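Local structure of cellulase (Bacillus sp. BG-CS10, 5E09) at residues I356-L370 and L388-T401. The protein probably hydrolyses internal beta-1,4-glucosidic bonds of cellulose, as a halophilic family 5 glycoside hydrolase that also carries a family 46 carbohydrate-binding module. Residues are numbered along the deposited sequence; the frame is centred on the assembly and turned at random.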
# COMPACT_ATOMS: atom_id res chain seq x y z
N ILE A 356 -9.86 17.26 33.86
CA ILE A 356 -10.51 16.81 32.64
C ILE A 356 -11.58 17.79 32.20
O ILE A 356 -12.51 18.11 32.94
CB ILE A 356 -11.10 15.40 32.82
CG1 ILE A 356 -9.97 14.38 32.97
CG2 ILE A 356 -12.01 15.04 31.63
CD1 ILE A 356 -10.44 12.98 33.31
N ARG A 357 -11.44 18.28 30.97
CA ARG A 357 -12.35 19.28 30.45
C ARG A 357 -13.01 18.80 29.16
O ARG A 357 -12.56 17.82 28.57
CB ARG A 357 -11.60 20.59 30.22
CG ARG A 357 -10.43 20.46 29.25
CD ARG A 357 -9.65 21.76 29.11
NE ARG A 357 -8.59 21.60 28.12
CZ ARG A 357 -8.78 21.73 26.81
NH1 ARG A 357 -9.98 22.02 26.33
NH2 ARG A 357 -7.76 21.55 25.97
N ASP A 358 -14.08 19.48 28.76
CA ASP A 358 -14.74 19.23 27.48
C ASP A 358 -13.70 19.25 26.36
O ASP A 358 -12.74 20.01 26.43
CB ASP A 358 -15.82 20.29 27.21
CG ASP A 358 -17.10 20.07 28.02
OD1 ASP A 358 -17.26 19.01 28.67
OD2 ASP A 358 -17.97 20.97 28.00
N GLN A 359 -13.88 18.42 25.34
CA GLN A 359 -12.91 18.37 24.25
C GLN A 359 -13.59 18.37 22.88
O GLN A 359 -14.48 17.57 22.63
CB GLN A 359 -12.00 17.15 24.37
CG GLN A 359 -11.16 17.12 25.63
CD GLN A 359 -9.68 16.92 25.34
OE1 GLN A 359 -9.31 16.44 24.27
NE2 GLN A 359 -8.84 17.30 26.30
N ASP A 360 -13.14 19.27 22.01
CA ASP A 360 -13.70 19.38 20.66
C ASP A 360 -12.92 18.52 19.68
O ASP A 360 -11.72 18.27 19.86
CB ASP A 360 -13.70 20.83 20.20
CG ASP A 360 -14.84 21.64 20.81
OD1 ASP A 360 -15.46 21.16 21.78
OD2 ASP A 360 -15.11 22.75 20.31
N ILE A 361 -13.61 18.06 18.63
CA ILE A 361 -13.06 17.15 17.63
C ILE A 361 -13.66 17.46 16.27
O ILE A 361 -14.88 17.41 16.09
CB ILE A 361 -13.37 15.67 17.96
CG1 ILE A 361 -12.84 15.28 19.34
CG2 ILE A 361 -12.79 14.76 16.88
CD1 ILE A 361 -13.57 14.10 19.94
N GLN A 362 -12.81 17.78 15.30
CA GLN A 362 -13.28 18.14 13.98
C GLN A 362 -13.61 16.89 13.17
O GLN A 362 -12.74 16.05 12.91
CB GLN A 362 -12.24 19.00 13.25
CG GLN A 362 -12.63 19.41 11.84
CD GLN A 362 -13.81 20.36 11.81
OE1 GLN A 362 -14.80 20.11 11.12
NE2 GLN A 362 -13.71 21.47 12.55
N LEU A 363 -14.88 16.75 12.80
CA LEU A 363 -15.33 15.67 11.94
C LEU A 363 -15.23 16.07 10.48
O LEU A 363 -15.35 17.25 10.15
CB LEU A 363 -16.77 15.28 12.29
CG LEU A 363 -17.05 14.07 13.17
CD1 LEU A 363 -16.04 13.94 14.32
CD2 LEU A 363 -18.48 14.15 13.71
N HIS A 364 -14.97 15.10 9.61
CA HIS A 364 -15.09 15.30 8.17
C HIS A 364 -16.22 14.42 7.69
O HIS A 364 -16.01 13.23 7.43
CB HIS A 364 -13.80 14.95 7.42
CG HIS A 364 -12.57 15.58 7.99
ND1 HIS A 364 -12.48 16.92 8.27
CD2 HIS A 364 -11.37 15.05 8.31
CE1 HIS A 364 -11.28 17.19 8.76
NE2 HIS A 364 -10.58 16.07 8.79
N LEU A 365 -17.41 14.99 7.57
CA LEU A 365 -18.61 14.20 7.36
C LEU A 365 -18.68 13.58 5.97
O LEU A 365 -19.28 12.52 5.79
CB LEU A 365 -19.86 15.05 7.63
CG LEU A 365 -20.03 15.44 9.10
CD1 LEU A 365 -21.20 16.39 9.28
CD2 LEU A 365 -20.20 14.20 9.97
N HIS A 366 -18.06 14.24 4.99
CA HIS A 366 -18.05 13.77 3.61
C HIS A 366 -19.46 13.45 3.09
O HIS A 366 -19.67 12.43 2.43
CB HIS A 366 -17.16 12.52 3.48
CG HIS A 366 -15.71 12.77 3.79
ND1 HIS A 366 -14.90 11.81 4.36
CD2 HIS A 366 -14.93 13.86 3.59
CE1 HIS A 366 -13.68 12.31 4.51
NE2 HIS A 366 -13.68 13.54 4.05
N GLY A 367 -20.41 14.32 3.41
CA GLY A 367 -21.77 14.15 2.95
C GLY A 367 -22.62 13.23 3.80
O GLY A 367 -23.80 13.03 3.52
N ASN A 368 -22.03 12.67 4.85
CA ASN A 368 -22.77 11.81 5.77
C ASN A 368 -23.26 12.58 6.98
O ASN A 368 -22.99 13.77 7.11
CB ASN A 368 -21.91 10.63 6.22
CG ASN A 368 -21.57 9.69 5.08
OD1 ASN A 368 -22.37 9.49 4.17
ND2 ASN A 368 -20.37 9.11 5.13
N GLU A 369 -23.99 11.90 7.86
CA GLU A 369 -24.51 12.50 9.07
C GLU A 369 -24.19 11.63 10.28
O GLU A 369 -24.32 10.41 10.22
CB GLU A 369 -26.02 12.71 8.96
CG GLU A 369 -26.48 13.51 7.75
CD GLU A 369 -26.17 14.99 7.86
OE1 GLU A 369 -25.71 15.44 8.93
OE2 GLU A 369 -26.36 15.70 6.85
N LEU A 370 -23.77 12.26 11.38
CA LEU A 370 -23.58 11.55 12.64
C LEU A 370 -24.94 11.14 13.19
O LEU A 370 -25.88 11.94 13.18
CB LEU A 370 -22.85 12.43 13.65
CG LEU A 370 -22.54 11.79 15.01
CD1 LEU A 370 -21.41 10.78 14.89
CD2 LEU A 370 -22.23 12.85 16.05
N LEU A 388 -23.02 17.91 19.40
CA LEU A 388 -22.55 18.11 18.03
C LEU A 388 -22.98 19.47 17.49
O LEU A 388 -24.16 19.70 17.27
CB LEU A 388 -23.07 17.01 17.11
CG LEU A 388 -22.58 17.11 15.66
CD1 LEU A 388 -21.14 16.58 15.54
CD2 LEU A 388 -23.51 16.40 14.69
N ALA A 389 -22.01 20.36 17.28
CA ALA A 389 -22.29 21.64 16.64
C ALA A 389 -21.79 21.62 15.20
O ALA A 389 -20.59 21.74 14.95
CB ALA A 389 -21.66 22.79 17.42
N GLY A 390 -22.71 21.46 14.26
CA GLY A 390 -22.32 21.41 12.88
C GLY A 390 -21.64 20.09 12.57
O GLY A 390 -22.29 19.07 12.33
N ASP A 391 -20.31 20.12 12.57
CA ASP A 391 -19.50 18.97 12.24
C ASP A 391 -18.46 18.84 13.33
O ASP A 391 -17.54 18.03 13.24
CB ASP A 391 -18.82 19.15 10.88
CG ASP A 391 -17.91 20.36 10.85
OD1 ASP A 391 -17.80 21.05 11.89
OD2 ASP A 391 -17.30 20.62 9.79
N VAL A 392 -18.62 19.65 14.37
CA VAL A 392 -17.67 19.67 15.46
C VAL A 392 -18.29 18.85 16.59
O VAL A 392 -19.35 19.20 17.12
CB VAL A 392 -17.40 21.10 15.95
CG1 VAL A 392 -16.45 21.08 17.15
CG2 VAL A 392 -16.82 21.95 14.83
N LEU A 393 -17.61 17.77 16.96
CA LEU A 393 -18.05 16.88 18.03
C LEU A 393 -17.42 17.26 19.37
O LEU A 393 -16.22 17.36 19.49
CB LEU A 393 -17.69 15.44 17.68
CG LEU A 393 -17.94 14.38 18.76
CD1 LEU A 393 -19.44 14.22 19.01
CD2 LEU A 393 -17.31 13.05 18.36
N THR A 394 -18.24 17.44 20.40
CA THR A 394 -17.69 17.68 21.73
C THR A 394 -17.93 16.49 22.66
O THR A 394 -19.07 16.06 22.86
CB THR A 394 -18.31 18.94 22.36
OG1 THR A 394 -18.06 20.07 21.52
CG2 THR A 394 -17.69 19.19 23.74
N MSE A 395 -16.83 15.96 23.22
CA MSE A 395 -16.91 15.01 24.32
C MSE A 395 -16.99 15.78 25.64
O MSE A 395 -16.12 16.61 25.94
CB MSE A 395 -15.70 14.06 24.35
CG MSE A 395 -15.57 13.18 23.13
SE MSE A 395 -17.19 12.17 22.75
CE MSE A 395 -17.45 11.36 24.50
N LYS A 396 -18.03 15.49 26.41
CA LYS A 396 -18.24 16.18 27.67
C LYS A 396 -17.28 15.64 28.73
O LYS A 396 -16.94 14.46 28.74
CB LYS A 396 -19.69 16.04 28.14
CG LYS A 396 -20.73 16.47 27.10
CD LYS A 396 -20.67 17.96 26.83
CE LYS A 396 -20.91 18.77 28.09
NZ LYS A 396 -20.98 20.24 27.84
N ALA A 397 -16.86 16.53 29.64
CA ALA A 397 -15.86 16.21 30.66
C ALA A 397 -16.26 15.05 31.57
O ALA A 397 -15.41 14.28 32.01
CB ALA A 397 -15.58 17.45 31.49
N ASP A 398 -17.55 14.93 31.86
CA ASP A 398 -18.02 13.86 32.73
C ASP A 398 -17.95 12.49 32.05
O ASP A 398 -17.64 11.49 32.70
CB ASP A 398 -19.44 14.14 33.21
CG ASP A 398 -19.53 15.39 34.05
OD1 ASP A 398 -18.54 15.70 34.76
OD2 ASP A 398 -20.58 16.07 34.01
N ALA A 399 -18.25 12.45 30.76
CA ALA A 399 -18.13 11.20 30.00
C ALA A 399 -16.67 10.74 29.94
O ALA A 399 -16.35 9.58 30.19
CB ALA A 399 -18.69 11.38 28.60
N LEU A 400 -15.77 11.67 29.62
CA LEU A 400 -14.35 11.38 29.60
C LEU A 400 -13.89 10.89 30.97
O LEU A 400 -13.19 9.89 31.07
CB LEU A 400 -13.55 12.61 29.16
CG LEU A 400 -13.85 13.07 27.73
CD1 LEU A 400 -13.24 14.43 27.44
CD2 LEU A 400 -13.37 12.05 26.73
N THR A 401 -14.31 11.59 32.02
CA THR A 401 -13.97 11.18 33.38
C THR A 401 -14.43 9.75 33.65
O THR A 401 -13.64 8.92 34.12
CB THR A 401 -14.60 12.12 34.42
OG1 THR A 401 -14.02 13.42 34.29
CG2 THR A 401 -14.35 11.61 35.84
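Ile356 lays its CG2 methyl against Leu400 CB (3.8 Å) on the first turn of the helix that follows strand 392-395. This strand pairs antiparallel with strand 359-364 in one sheet of the immunoglobulin-like beta-sandwich of the X2 module. Asp358 binds the helix start with both carboxylate oxygens: OD1 takes the N-H of Ala397 at 2.7 Å, nearly in line with its own C-O bond, while OD2 forms a 3.1 Å salt bridge with Lys396 NZ, which approaches on the syn side but 34° out of the carboxylate plane. The lysine chain, bent at chi2 and chi3, brings NZ back to this oxygen, and NZ also forms a salt bridge with Glu387. With an alanine at Asp358, the Ala397 N-H would probably lose this acceptor and Lys396 one of its two acidic partners, Glu387 remaining. Gln359 and Met395 form a hydrogen-bonded pair, in which Gln359 N to Met395 O and Met395 N to Gln359 O both measure 2.9 Å. On the sheet's outer face, Thr394 OG1 donates to Asp360 OD1 at 2.8 Å, coming from above the carboxylate plane. Ile361 and Leu393 lie side by side, both touching Phe427 of the opposing sheet, and Ile361 CD1 also meets Met395 CG. Leu363 continues this inner layer through CD1, against Leu393 CB. Beyond the type I' turn Leu365-Asn368, Leu370, with CG anti to the backbone N (chi1 -178°), places its CD2 methyl 3.9 Å from Leu388 CD1.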